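Local coordinates for carbohydrate kinase, pfkB family (Enterococcus faecalis, PDB 3KTN), which probably phosphorylates a sugar acid such as 2-keto-3-deoxygluconate, as expected of a magnesium-binding kinase of the pfkB (ribokinase-like) family, at residues G9-R14 and T36-L41; F15-P18 and M22-Q25; A92-G97 and D274-G279; A239-S244 and N250-Y255; H311-Q314 and L319-V322. All coordinates share one frame; numbering follows the deposited sequence.

Interaction 1: G9-R14 and T36-L41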
# COMPACT_ATOMS: atom_id res chain seq x y z
N GLY A 9 -22.30 -23.59 8.87
CA GLY A 9 -20.98 -23.79 8.31
C GLY A 9 -19.81 -23.17 9.02
O GLY A 9 -19.88 -22.75 10.18
N GLU A 10 -18.71 -23.10 8.28
CA GLU A 10 -17.44 -22.61 8.76
C GLU A 10 -17.00 -21.25 8.21
O GLU A 10 -17.27 -20.91 7.06
CB GLU A 10 -16.39 -23.66 8.39
CG GLU A 10 -14.96 -23.33 8.72
CD GLU A 10 -14.02 -24.17 7.86
OE1 GLU A 10 -13.00 -24.66 8.39
OE2 GLU A 10 -14.30 -24.32 6.65
N VAL A 11 -16.34 -20.48 9.07
CA VAL A 11 -15.79 -19.18 8.69
C VAL A 11 -14.28 -19.39 8.69
O VAL A 11 -13.74 -19.94 9.64
CB VAL A 11 -16.08 -18.07 9.72
CG1 VAL A 11 -15.24 -16.84 9.40
CG2 VAL A 11 -17.56 -17.71 9.71
N MSE A 12 -13.62 -18.96 7.62
CA MSE A 12 -12.17 -19.09 7.52
C MSE A 12 -11.52 -17.76 7.16
O MSE A 12 -12.14 -16.89 6.55
CB MSE A 12 -11.77 -20.10 6.44
CG MSE A 12 -11.84 -21.57 6.84
SE MSE A 12 -10.90 -22.66 5.54
CE MSE A 12 -9.18 -22.77 6.41
N LEU A 13 -10.25 -17.62 7.53
CA LEU A 13 -9.47 -16.44 7.21
C LEU A 13 -8.74 -16.76 5.91
O LEU A 13 -8.13 -17.82 5.80
CB LEU A 13 -8.41 -16.17 8.28
CG LEU A 13 -8.68 -15.41 9.57
CD1 LEU A 13 -10.07 -15.67 10.08
CD2 LEU A 13 -7.63 -15.81 10.60
N ARG A 14 -8.80 -15.86 4.94
CA ARG A 14 -8.06 -16.05 3.70
C ARG A 14 -7.02 -14.94 3.62
O ARG A 14 -7.34 -13.77 3.77
CB ARG A 14 -8.96 -15.97 2.46
CG ARG A 14 -8.14 -15.97 1.17
CD ARG A 14 -9.00 -15.86 -0.09
NE ARG A 14 -8.22 -15.36 -1.21
CZ ARG A 14 -8.65 -15.32 -2.47
NH1 ARG A 14 -9.86 -15.77 -2.77
NH2 ARG A 14 -7.87 -14.83 -3.43
N THR A 36 -17.58 -21.43 2.61
CA THR A 36 -18.74 -21.78 1.79
C THR A 36 -20.01 -21.09 2.27
O THR A 36 -20.71 -20.45 1.48
CB THR A 36 -18.98 -23.31 1.78
OG1 THR A 36 -17.98 -23.94 0.98
CG2 THR A 36 -20.36 -23.65 1.21
N GLY A 37 -20.30 -21.19 3.56
CA GLY A 37 -21.49 -20.56 4.11
C GLY A 37 -21.47 -19.04 4.02
O GLY A 37 -22.50 -18.40 3.83
N VAL A 38 -20.29 -18.45 4.18
CA VAL A 38 -20.15 -17.00 4.10
C VAL A 38 -20.38 -16.53 2.67
O VAL A 38 -21.16 -15.61 2.43
CB VAL A 38 -18.75 -16.54 4.58
CG1 VAL A 38 -18.64 -15.02 4.56
CG2 VAL A 38 -18.51 -17.07 5.99
N ASN A 39 -19.71 -17.19 1.72
CA ASN A 39 -19.84 -16.82 0.31
C ASN A 39 -21.28 -16.94 -0.16
O ASN A 39 -21.80 -16.05 -0.85
CB ASN A 39 -18.96 -17.73 -0.58
CG ASN A 39 -17.51 -17.76 -0.13
OD1 ASN A 39 -17.05 -16.88 0.59
ND2 ASN A 39 -16.78 -18.78 -0.58
N LEU A 40 -21.91 -18.04 0.21
CA LEU A 40 -23.29 -18.29 -0.17
C LEU A 40 -24.23 -17.23 0.38
O LEU A 40 -24.93 -16.56 -0.38
CB LEU A 40 -23.73 -19.67 0.33
CG LEU A 40 -25.17 -20.05 -0.05
CD1 LEU A 40 -25.29 -20.10 -1.57
CD2 LEU A 40 -25.54 -21.40 0.56
N LEU A 41 -24.26 -17.09 1.70
CA LEU A 41 -25.14 -16.12 2.34
C LEU A 41 -24.86 -14.67 1.93
O LEU A 41 -25.79 -13.86 1.80
CB LEU A 41 -25.06 -16.26 3.86
CG LEU A 41 -25.45 -17.63 4.43
CD1 LEU A 41 -25.49 -17.54 5.95
CD2 LEU A 41 -26.81 -18.07 3.88
O HOH W 1 -18.57 -22.77 5.36
O HOH W 2 -16.09 -23.41 4.39

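Interaction 2: F15-P18 and M22-Q25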
# COMPACT_ATOMS: atom_id res chain seq x y z
N PHE A 15 -5.77 -15.33 3.38
CA PHE A 15 -4.68 -14.37 3.27
C PHE A 15 -4.21 -14.37 1.82
O PHE A 15 -3.88 -15.41 1.27
CB PHE A 15 -3.53 -14.76 4.19
CG PHE A 15 -3.87 -14.71 5.65
CD1 PHE A 15 -4.07 -13.49 6.29
CD2 PHE A 15 -3.99 -15.88 6.39
CE1 PHE A 15 -4.38 -13.43 7.65
CE2 PHE A 15 -4.30 -15.84 7.75
CZ PHE A 15 -4.49 -14.61 8.38
N THR A 16 -4.18 -13.20 1.20
CA THR A 16 -3.77 -13.12 -0.19
C THR A 16 -2.80 -11.98 -0.43
O THR A 16 -3.06 -10.84 -0.02
CB THR A 16 -4.99 -12.87 -1.10
OG1 THR A 16 -6.04 -13.78 -0.75
CG2 THR A 16 -4.62 -13.04 -2.60
N PRO A 17 -1.66 -12.27 -1.07
CA PRO A 17 -0.70 -11.20 -1.35
C PRO A 17 -1.35 -10.37 -2.47
O PRO A 17 -2.17 -10.87 -3.22
CB PRO A 17 0.54 -11.95 -1.85
CG PRO A 17 0.39 -13.34 -1.27
CD PRO A 17 -1.09 -13.60 -1.39
N PRO A 18 -0.99 -9.09 -2.59
CA PRO A 18 -1.63 -8.32 -3.67
C PRO A 18 -1.19 -8.73 -5.08
O PRO A 18 -0.19 -9.45 -5.27
CB PRO A 18 -1.28 -6.87 -3.33
CG PRO A 18 -0.02 -6.98 -2.53
CD PRO A 18 -0.21 -8.21 -1.69
N MSE A 22 3.81 -13.71 -4.96
CA MSE A 22 3.91 -14.94 -4.18
C MSE A 22 4.30 -14.61 -2.75
O MSE A 22 4.78 -13.50 -2.48
CB MSE A 22 4.96 -15.87 -4.80
CG MSE A 22 4.68 -16.25 -6.25
SE MSE A 22 6.09 -17.34 -7.05
CE MSE A 22 7.18 -15.93 -7.77
N LEU A 23 4.10 -15.56 -1.85
CA LEU A 23 4.45 -15.38 -0.45
C LEU A 23 5.92 -15.03 -0.28
O LEU A 23 6.27 -14.20 0.55
CB LEU A 23 4.14 -16.64 0.36
CG LEU A 23 2.66 -16.82 0.68
CD1 LEU A 23 2.42 -18.19 1.30
CD2 LEU A 23 2.21 -15.69 1.61
N GLU A 24 6.78 -15.65 -1.08
CA GLU A 24 8.21 -15.38 -0.99
C GLU A 24 8.63 -14.04 -1.58
O GLU A 24 9.79 -13.65 -1.47
CB GLU A 24 9.02 -16.52 -1.65
CG GLU A 24 9.28 -17.70 -0.71
CD GLU A 24 10.07 -18.84 -1.34
OE1 GLU A 24 11.17 -18.59 -1.90
OE2 GLU A 24 9.61 -20.01 -1.28
N GLN A 25 7.70 -13.32 -2.20
CA GLN A 25 8.04 -12.03 -2.80
C GLN A 25 7.66 -10.82 -1.96
O GLN A 25 8.23 -9.75 -2.13
CB GLN A 25 7.37 -11.88 -4.17
CG GLN A 25 7.88 -12.81 -5.25
CD GLN A 25 7.13 -12.62 -6.55
OE1 GLN A 25 5.97 -13.01 -6.68
NE2 GLN A 25 7.78 -12.00 -7.52

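Interaction 3: A92-G97 and D274-G279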
# COMPACT_ATOMS: atom_id res chain seq x y z
N ALA A 92 -3.69 -17.80 -0.21
CA ALA A 92 -4.00 -17.97 -1.62
C ALA A 92 -3.08 -17.08 -2.45
O ALA A 92 -3.19 -15.86 -2.41
CB ALA A 92 -5.46 -17.63 -1.88
N GLU A 93 -2.17 -17.71 -3.18
CA GLU A 93 -1.23 -16.98 -4.04
C GLU A 93 -1.82 -17.06 -5.44
O GLU A 93 -1.85 -18.13 -6.04
CB GLU A 93 0.15 -17.64 -3.99
CG GLU A 93 0.84 -17.51 -2.63
CD GLU A 93 2.06 -18.42 -2.52
OE1 GLU A 93 1.88 -19.59 -2.12
OE2 GLU A 93 3.19 -17.97 -2.84
N MSE A 94 -2.30 -15.93 -5.95
CA MSE A 94 -2.94 -15.89 -7.26
C MSE A 94 -2.03 -16.21 -8.44
O MSE A 94 -0.97 -15.62 -8.60
CB MSE A 94 -3.61 -14.53 -7.48
CG MSE A 94 -4.55 -14.13 -6.34
SE MSE A 94 -5.85 -15.52 -5.89
CE MSE A 94 -4.86 -16.50 -4.64
N GLY A 95 -2.47 -17.17 -9.25
CA GLY A 95 -1.73 -17.57 -10.43
C GLY A 95 -2.03 -16.66 -11.61
O GLY A 95 -2.81 -15.71 -11.51
N TYR A 96 -1.40 -16.97 -12.74
CA TYR A 96 -1.56 -16.19 -13.95
C TYR A 96 -1.17 -17.11 -15.11
O TYR A 96 -0.18 -17.83 -15.02
CB TYR A 96 -0.60 -15.00 -13.91
CG TYR A 96 -0.76 -14.03 -15.06
CD1 TYR A 96 -1.54 -12.88 -14.92
CD2 TYR A 96 -0.10 -14.24 -16.27
CE1 TYR A 96 -1.66 -11.97 -15.97
CE2 TYR A 96 -0.22 -13.34 -17.32
CZ TYR A 96 -1.00 -12.20 -17.16
OH TYR A 96 -1.10 -11.29 -18.19
N GLY A 97 -1.94 -17.08 -16.18
CA GLY A 97 -1.62 -17.93 -17.31
C GLY A 97 -1.48 -19.38 -16.90
O GLY A 97 -2.34 -19.92 -16.21
N ASP A 274 -9.96 -14.98 -10.42
CA ASP A 274 -9.93 -15.67 -9.12
C ASP A 274 -11.14 -16.61 -9.06
O ASP A 274 -12.28 -16.15 -8.98
CB ASP A 274 -10.04 -14.63 -7.99
CG ASP A 274 -9.82 -15.23 -6.60
OD1 ASP A 274 -10.07 -16.43 -6.40
OD2 ASP A 274 -9.40 -14.48 -5.69
N ARG A 275 -10.90 -17.91 -9.10
CA ARG A 275 -12.01 -18.87 -9.08
C ARG A 275 -12.35 -19.41 -7.70
O ARG A 275 -13.33 -20.13 -7.55
CB ARG A 275 -11.72 -20.04 -10.01
CG ARG A 275 -10.38 -20.69 -9.76
CD ARG A 275 -10.24 -21.97 -10.55
NE ARG A 275 -11.05 -23.02 -9.96
CZ ARG A 275 -11.12 -24.26 -10.43
NH1 ARG A 275 -10.42 -24.61 -11.50
NH2 ARG A 275 -11.88 -25.15 -9.82
N ILE A 276 -11.55 -19.08 -6.70
CA ILE A 276 -11.81 -19.61 -5.37
C ILE A 276 -13.20 -19.22 -4.87
O ILE A 276 -13.53 -18.04 -4.80
CB ILE A 276 -10.75 -19.13 -4.37
CG1 ILE A 276 -9.36 -19.50 -4.90
CG2 ILE A 276 -10.97 -19.79 -3.00
CD1 ILE A 276 -8.25 -19.05 -4.03
N GLY A 277 -14.01 -20.22 -4.54
CA GLY A 277 -15.35 -19.97 -4.04
C GLY A 277 -16.39 -19.65 -5.10
O GLY A 277 -17.57 -19.51 -4.78
N ALA A 278 -15.97 -19.55 -6.36
CA ALA A 278 -16.91 -19.22 -7.44
C ALA A 278 -18.04 -20.23 -7.52
O ALA A 278 -19.13 -19.91 -8.02
CB ALA A 278 -16.17 -19.16 -8.77
N GLY A 279 -17.80 -21.44 -7.04
CA GLY A 279 -18.84 -22.45 -7.05
C GLY A 279 -19.99 -22.04 -6.17
O GLY A 279 -21.14 -22.42 -6.41

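Interaction 4: A239-S244 and N250-Y255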
# COMPACT_ATOMS: atom_id res chain seq x y z
N ALA A 239 -27.91 -29.51 -8.90
CA ALA A 239 -27.27 -28.56 -9.80
C ALA A 239 -25.75 -28.49 -9.65
O ALA A 239 -25.20 -28.83 -8.61
CB ALA A 239 -27.88 -27.18 -9.62
N GLY A 240 -25.10 -28.04 -10.71
CA GLY A 240 -23.66 -27.92 -10.72
C GLY A 240 -23.21 -27.27 -12.01
O GLY A 240 -24.03 -26.80 -12.80
N THR A 241 -21.90 -27.24 -12.23
CA THR A 241 -21.35 -26.62 -13.42
C THR A 241 -20.27 -27.48 -14.03
O THR A 241 -19.65 -28.30 -13.36
CB THR A 241 -20.71 -25.26 -13.13
OG1 THR A 241 -19.60 -25.44 -12.24
CG2 THR A 241 -21.71 -24.31 -12.50
N THR A 242 -20.04 -27.28 -15.32
CA THR A 242 -19.02 -28.02 -16.01
C THR A 242 -18.11 -27.03 -16.74
O THR A 242 -18.58 -26.14 -17.44
CB THR A 242 -19.64 -29.04 -17.00
OG1 THR A 242 -18.64 -29.50 -17.92
CG2 THR A 242 -20.79 -28.40 -17.77
N ARG A 243 -16.81 -27.18 -16.52
CA ARG A 243 -15.81 -26.33 -17.16
C ARG A 243 -15.28 -27.05 -18.38
O ARG A 243 -15.03 -28.26 -18.35
CB ARG A 243 -14.66 -26.06 -16.19
CG ARG A 243 -15.06 -25.25 -14.97
CD ARG A 243 -14.01 -25.34 -13.88
NE ARG A 243 -14.48 -24.72 -12.64
CZ ARG A 243 -14.55 -23.41 -12.43
NH1 ARG A 243 -14.17 -22.57 -13.39
NH2 ARG A 243 -15.01 -22.94 -11.28
N SER A 244 -15.12 -26.31 -19.47
CA SER A 244 -14.61 -26.88 -20.71
C SER A 244 -13.66 -25.88 -21.35
O SER A 244 -13.61 -24.72 -20.94
CB SER A 244 -15.76 -27.20 -21.67
OG SER A 244 -16.52 -26.03 -21.98
N ASN A 250 -11.81 -20.70 -22.53
CA ASN A 250 -12.33 -21.54 -21.45
C ASN A 250 -13.81 -21.20 -21.32
O ASN A 250 -14.22 -20.06 -21.57
CB ASN A 250 -11.62 -21.25 -20.14
CG ASN A 250 -10.20 -21.77 -20.12
OD1 ASN A 250 -9.96 -22.96 -20.34
ND2 ASN A 250 -9.24 -20.89 -19.85
N TYR A 251 -14.62 -22.17 -20.93
CA TYR A 251 -16.05 -21.95 -20.81
C TYR A 251 -16.64 -22.51 -19.53
O TYR A 251 -16.10 -23.45 -18.94
CB TYR A 251 -16.78 -22.58 -21.99
CG TYR A 251 -16.37 -22.05 -23.33
CD1 TYR A 251 -17.06 -21.01 -23.94
CD2 TYR A 251 -15.27 -22.60 -24.00
CE1 TYR A 251 -16.69 -20.52 -25.18
CE2 TYR A 251 -14.88 -22.11 -25.25
CZ TYR A 251 -15.59 -21.08 -25.83
OH TYR A 251 -15.22 -20.60 -27.07
N LEU A 252 -17.75 -21.94 -19.12
CA LEU A 252 -18.45 -22.41 -17.94
C LEU A 252 -19.87 -22.71 -18.38
O LEU A 252 -20.47 -21.95 -19.13
CB LEU A 252 -18.46 -21.35 -16.84
CG LEU A 252 -19.04 -21.88 -15.52
CD1 LEU A 252 -18.05 -22.90 -14.94
CD2 LEU A 252 -19.28 -20.73 -14.54
N SER A 253 -20.41 -23.83 -17.90
CA SER A 253 -21.76 -24.20 -18.25
C SER A 253 -22.46 -24.76 -17.01
O SER A 253 -21.89 -25.58 -16.29
CB SER A 253 -21.75 -25.26 -19.35
OG SER A 253 -23.06 -25.46 -19.86
N GLY A 254 -23.67 -24.30 -16.76
CA GLY A 254 -24.39 -24.79 -15.60
C GLY A 254 -25.51 -25.74 -15.98
O GLY A 254 -26.09 -25.64 -17.06
N TYR A 255 -25.81 -26.68 -15.09
CA TYR A 255 -26.89 -27.63 -15.32
C TYR A 255 -27.76 -27.73 -14.08
O TYR A 255 -27.28 -27.57 -12.96
CB TYR A 255 -26.34 -29.00 -15.70
CG TYR A 255 -25.33 -29.55 -14.74
CD1 TYR A 255 -25.71 -30.02 -13.48
CD2 TYR A 255 -23.97 -29.55 -15.06
CE1 TYR A 255 -24.77 -30.48 -12.57
CE2 TYR A 255 -23.02 -30.01 -14.15
CZ TYR A 255 -23.43 -30.47 -12.91
OH TYR A 255 -22.50 -30.92 -12.01
O HOH W 3 -18.40 -25.68 -20.14

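Interaction 5: H311-Q314 and L319-V322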
# COMPACT_ATOMS: atom_id res chain seq x y z
N HIS A 311 -15.80 -15.19 -11.08
CA HIS A 311 -14.41 -15.40 -11.50
C HIS A 311 -13.70 -14.09 -11.82
O HIS A 311 -12.47 -14.05 -11.89
CB HIS A 311 -14.35 -16.31 -12.74
CG HIS A 311 -14.68 -17.74 -12.46
ND1 HIS A 311 -15.95 -18.17 -12.14
CD2 HIS A 311 -13.90 -18.86 -12.48
CE1 HIS A 311 -15.94 -19.48 -11.97
NE2 HIS A 311 -14.72 -19.92 -12.18
N THR A 312 -14.46 -13.01 -12.01
CA THR A 312 -13.87 -11.71 -12.31
C THR A 312 -13.75 -10.85 -11.05
O THR A 312 -13.24 -9.72 -11.10
CB THR A 312 -14.73 -10.92 -13.28
OG1 THR A 312 -15.87 -10.42 -12.58
CG2 THR A 312 -15.19 -11.81 -14.44
N ILE A 313 -14.22 -11.39 -9.93
CA ILE A 313 -14.19 -10.68 -8.65
C ILE A 313 -13.06 -11.22 -7.79
O ILE A 313 -12.97 -12.42 -7.55
CB ILE A 313 -15.54 -10.83 -7.91
CG1 ILE A 313 -16.65 -10.14 -8.73
CG2 ILE A 313 -15.44 -10.24 -6.50
CD1 ILE A 313 -18.05 -10.25 -8.14
N GLN A 314 -12.17 -10.33 -7.35
CA GLN A 314 -11.06 -10.78 -6.51
C GLN A 314 -11.60 -11.29 -5.17
O GLN A 314 -12.47 -10.65 -4.57
CB GLN A 314 -10.07 -9.63 -6.29
CG GLN A 314 -9.39 -9.17 -7.58
CD GLN A 314 -8.41 -8.03 -7.35
OE1 GLN A 314 -7.36 -8.21 -6.73
NE2 GLN A 314 -8.76 -6.85 -7.85
N LEU A 319 -19.83 -10.80 -4.74
CA LEU A 319 -20.54 -9.56 -4.45
C LEU A 319 -21.28 -9.05 -5.68
O LEU A 319 -20.89 -8.05 -6.29
CB LEU A 319 -19.53 -8.51 -3.96
CG LEU A 319 -18.75 -8.86 -2.69
CD1 LEU A 319 -17.54 -7.97 -2.56
CD2 LEU A 319 -19.64 -8.72 -1.47
N THR A 320 -22.35 -9.76 -6.05
CA THR A 320 -23.16 -9.40 -7.21
C THR A 320 -24.60 -9.11 -6.82
O THR A 320 -25.06 -9.51 -5.75
CB THR A 320 -23.16 -10.53 -8.27
OG1 THR A 320 -23.60 -11.76 -7.67
CG2 THR A 320 -21.76 -10.73 -8.84
N THR A 321 -25.31 -8.38 -7.68
CA THR A 321 -26.70 -8.05 -7.43
C THR A 321 -27.54 -8.58 -8.59
O THR A 321 -27.00 -8.86 -9.66
CB THR A 321 -26.91 -6.53 -7.33
OG1 THR A 321 -26.64 -5.93 -8.60
CG2 THR A 321 -25.99 -5.93 -6.27
N VAL A 322 -28.84 -8.71 -8.37
CA VAL A 322 -29.74 -9.20 -9.41
C VAL A 322 -29.69 -8.31 -10.64
O VAL A 322 -29.65 -8.80 -11.77
CB VAL A 322 -31.20 -9.29 -8.89
CG1 VAL A 322 -32.13 -9.78 -10.01
CG2 VAL A 322 -31.28 -10.25 -7.72

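Interaction 1: G9-R14 and T36-L41
Val11 and Val38 make the dry, closely fitted part of this contact: their CG2 methyls meet at 3.9 Å, one branch of each valine turned across the other. Val38 places CG1 anti to the backbone N (chi1 -178°), which leaves CG2 beside that nitrogen and directed at the passing loop; there it also lies 4.2 Å from the carbonyl oxygen Glu10 O. Leu53 and Leu57 of strand 50-57 and Phe33 of strand 28-34 pack round Val11 and continue this apolar patch. A little farther along, two residues without side chains let the backbones run near each other, with Gly9 CA 5.3 Å from Gly37 CA. Residues 9-14 carry the chain out of the large central sheet, left at strand 4-8, into the small four-stranded sheet that serves as the lid of ribokinase-like kinases, and helix 36-46 begins where the chain has come back from that lid. On the looser side the gap is filled by water. One molecule donates to Glu10 O at 2.8 Å and accepts from Gly37 N at 3.0 Å; a second donates to Glu10 OE2 at 3.0 Å and accepts from Thr36 N at 3.1 Å. Both therefore occupy backbone N-H groups of the first helical turn, which have no earlier carbonyl to bind. Glu10 OE1 makes a salt bridge to Arg108, and a sulfate ion, probably from the crystallisation liquor, lies about 5 Å from the Thr36 side chain.

Interaction 2: F15-P18 and M22-Q25
Pro17 lays the CG corner of its ring against Leu23, with Leu23 CD2 4.1 Å from Pro17 CG. The ring and the isobutyl group meet at a slant, one edge carbon against one methyl, so the touch between these two side chains is light and apolar. Pro17 CG also comes to 4.4 Å from Met22 C, and the proline thus rests partly on the backbone that leads into Leu23. Leu23 holds its CG anti to the carbonyl carbon (chi1 -77°), a torsion that swings the branched end back toward the proline; its side chain also packs on Phe91. The selenium-bearing side chain of Met22, a selenomethionine, starts out away from this junction. Strand 12-16 of the lid sheet ends just before Pro17, and the chain then folds back toward strand 28-34 of the same sheet, so the contact closes the base of the connection between two adjacent antiparallel lid strands. Its far arm is a tight turn: Gln25 N bonds to Met22 O at 2.9 Å, while the side chain of Gln25 folds over and offers OE1 to Met22 N at 2.8 Å. That second bond uses a lone pair in the carbonyl plane, with an N-H...O angle of 150°. The two bonds clamp the turn and fix the amide of Gln25, whose NE2 bonds to Gln314 O of the third subunit. Glu93 OE2 accepts from Leu23 N and ties the turn to strand 88-93. At the strand end, Phe15 stacks on Phe15 of the second subunit, which brings lid against lid.

Interaction 3: A92-G97 and D274-G279
The carboxylate of Asp274 has the selenium of Met94, a selenomethionine, over one of its faces: Met94 SE stands 3.7 Å from Asp274 OD2 and 4.0 Å from Asp274 CG, nearly the whole of that separation being height above the carboxylate plane. Both oxygens are engaged. Asp274 OD1 accepts from Ile276 N at 3.1 Å, met nearly along the C-O axis with an angle of 140° at the hydrogen, which makes an Asx turn. Asp274 OD2 takes the amide of Gly315 and a salt bridge from Arg14. Three donors on its two oxygens restrict its rotation. Met94 reaches it with CG anti to the carbonyl carbon and a bend at chi2 (-51°), turning SE toward Asp274. Beyond the carboxylate the contact is apolar, Ile276 CD1 lying against Ala92 CB at 3.8 Å. Asp274 and Ile276 belong to the site of the bound magnesium ion, about 4 Å from the Asp274 side chain; its place probably corresponds to the monovalent-cation site of ribokinase. The type II turn from Arg275 to Ala278, closed by Ala278 N to Arg275 O at 3.0 Å and carrying Gly277 at positive phi, lies in the glycine-rich signature that in this family probably forms the anion hole. Helix 278-291 starts from this turn, while strand 88-93 presents Ala92 from the lid; Arg14 of strand 12-16 and Val103 of strand 101-105 enclose Ile276 from the same sheet, and Leu336 of the third subunit also packs on it.

Interaction 4: A239-S244 and N250-Y255
Gly240 and Tyr255 meet most intimately: the phenol ring is folded over the glycine, with Gly240 O 3.4 Å above the ring plane and over its centre. Tyr255 gets there because its CG sits between the backbone N and the carbonyl carbon (chi1 53°), turning the ring back across the neighbouring strand, the arrangement called aromatic rescue of a glycine in antiparallel sheets. The same Gly240 O accepts from Tyr255 N at 2.9 Å. Farther along, Thr242 and Ser253 form another hydrogen-bonded pair, Thr242 N reaching Ser253 O at 2.7 Å, and Thr242 CG2 touches Ser253 CB at 3.6 Å. Ser244 and Tyr251 form the third such pair. On the other side of the sheet Leu252 runs alongside Arg243, its CD1 at 3.8 Å from Arg243 CG and lying over one face of the guanidinium, offset toward its rim; the same methyl crosses Thr241, 4.0 Å from Thr241 CB. One water joins Thr242 O and Ser244 OG, at 2.7 Å from each. The strands 237-245 and 250-257 make a beta hairpin at the antiparallel end of the central sheet, their axes here at 157°. Second-shell groups set the ends: Tyr255 OH bonds to Gly199 O, Lys267 makes a cation-pi contact with Tyr251, and Ala239 and Thr241 pack on Tyr282 of helix 278-291. The joining of the strands thus falls to six bonds between backbone amides and carbonyls, while the guanidinium of Arg243, its stem packed on Leu252, is held through NH1 by His311 NE2.

Interaction 5: H311-Q314 and L319-V322
A small apolar contact closes the loop between helix 296-310 and helix 322-330, Ile313 reaching over from the first arm of the loop to Thr320 and Leu319 on the second. A single methyl does the touching, at an angle: Ile313 CD1 is 3.8 Å from Thr320 CG2 and 3.9 Å from the backbone nitrogen Leu319 N. The isoleucine is extended, CG1 anti to the carbonyl carbon and chi2 near 178°, which carries CD1 to the full length of the chain. The leucine stays farther off, its side chain coming no nearer than 4.8 Å. Thr320 has its two branches divided between an apolar and a polar task. OG1 sits between the backbone N and the carbonyl carbon (chi1 56°), where it bonds to Asn306 OD1 and weakly to Asn43 OD1, and CG2 is thereby left beside the backbone N, facing Ile313. The first arm lies close to the bound magnesium ion, about 6 Å from the Ile313 side chain. In ribokinase the corresponding loop helps to enclose a monovalent cation, so this arm probably borders that kind of site. A neighbouring chain also takes part: Met22 of the fourth subunit packs on both Ile313 and Leu319, and its Arg99 NH2 bonds to Thr312 O. Within the chain, the arm at 311-314 leaves helix 296-310 beside the start of helix 278-291, where His311 touches Ala278, and the second arm runs straight into helix 322-330, with Thr321 as N-cap bonding Gln324 N through OG1.

Along the chain, interaction 2 is nested within the loop closed by interaction 1; interaction 4 lies inside the long loop closed by interaction 3, and interaction 5 follows. Interactions 1, 2 and 3 all reach the lid sheet, through neighbouring strands 12-16 and 88-93. Interactions 3 and 5 have centres about 13 Å apart and are joined by Asp274 N to His311 O (3.1 Å). The Arg14 salt bridge links interactions 1 and 3, and the Arg243-His311 bond links 4 and 5. Interaction 3, which holds the metal-site residues, touches all four others and lies between the lid sheet and the start of helix 278-291; interactions 2 and 4 lie farthest apart, centres about 29 Å.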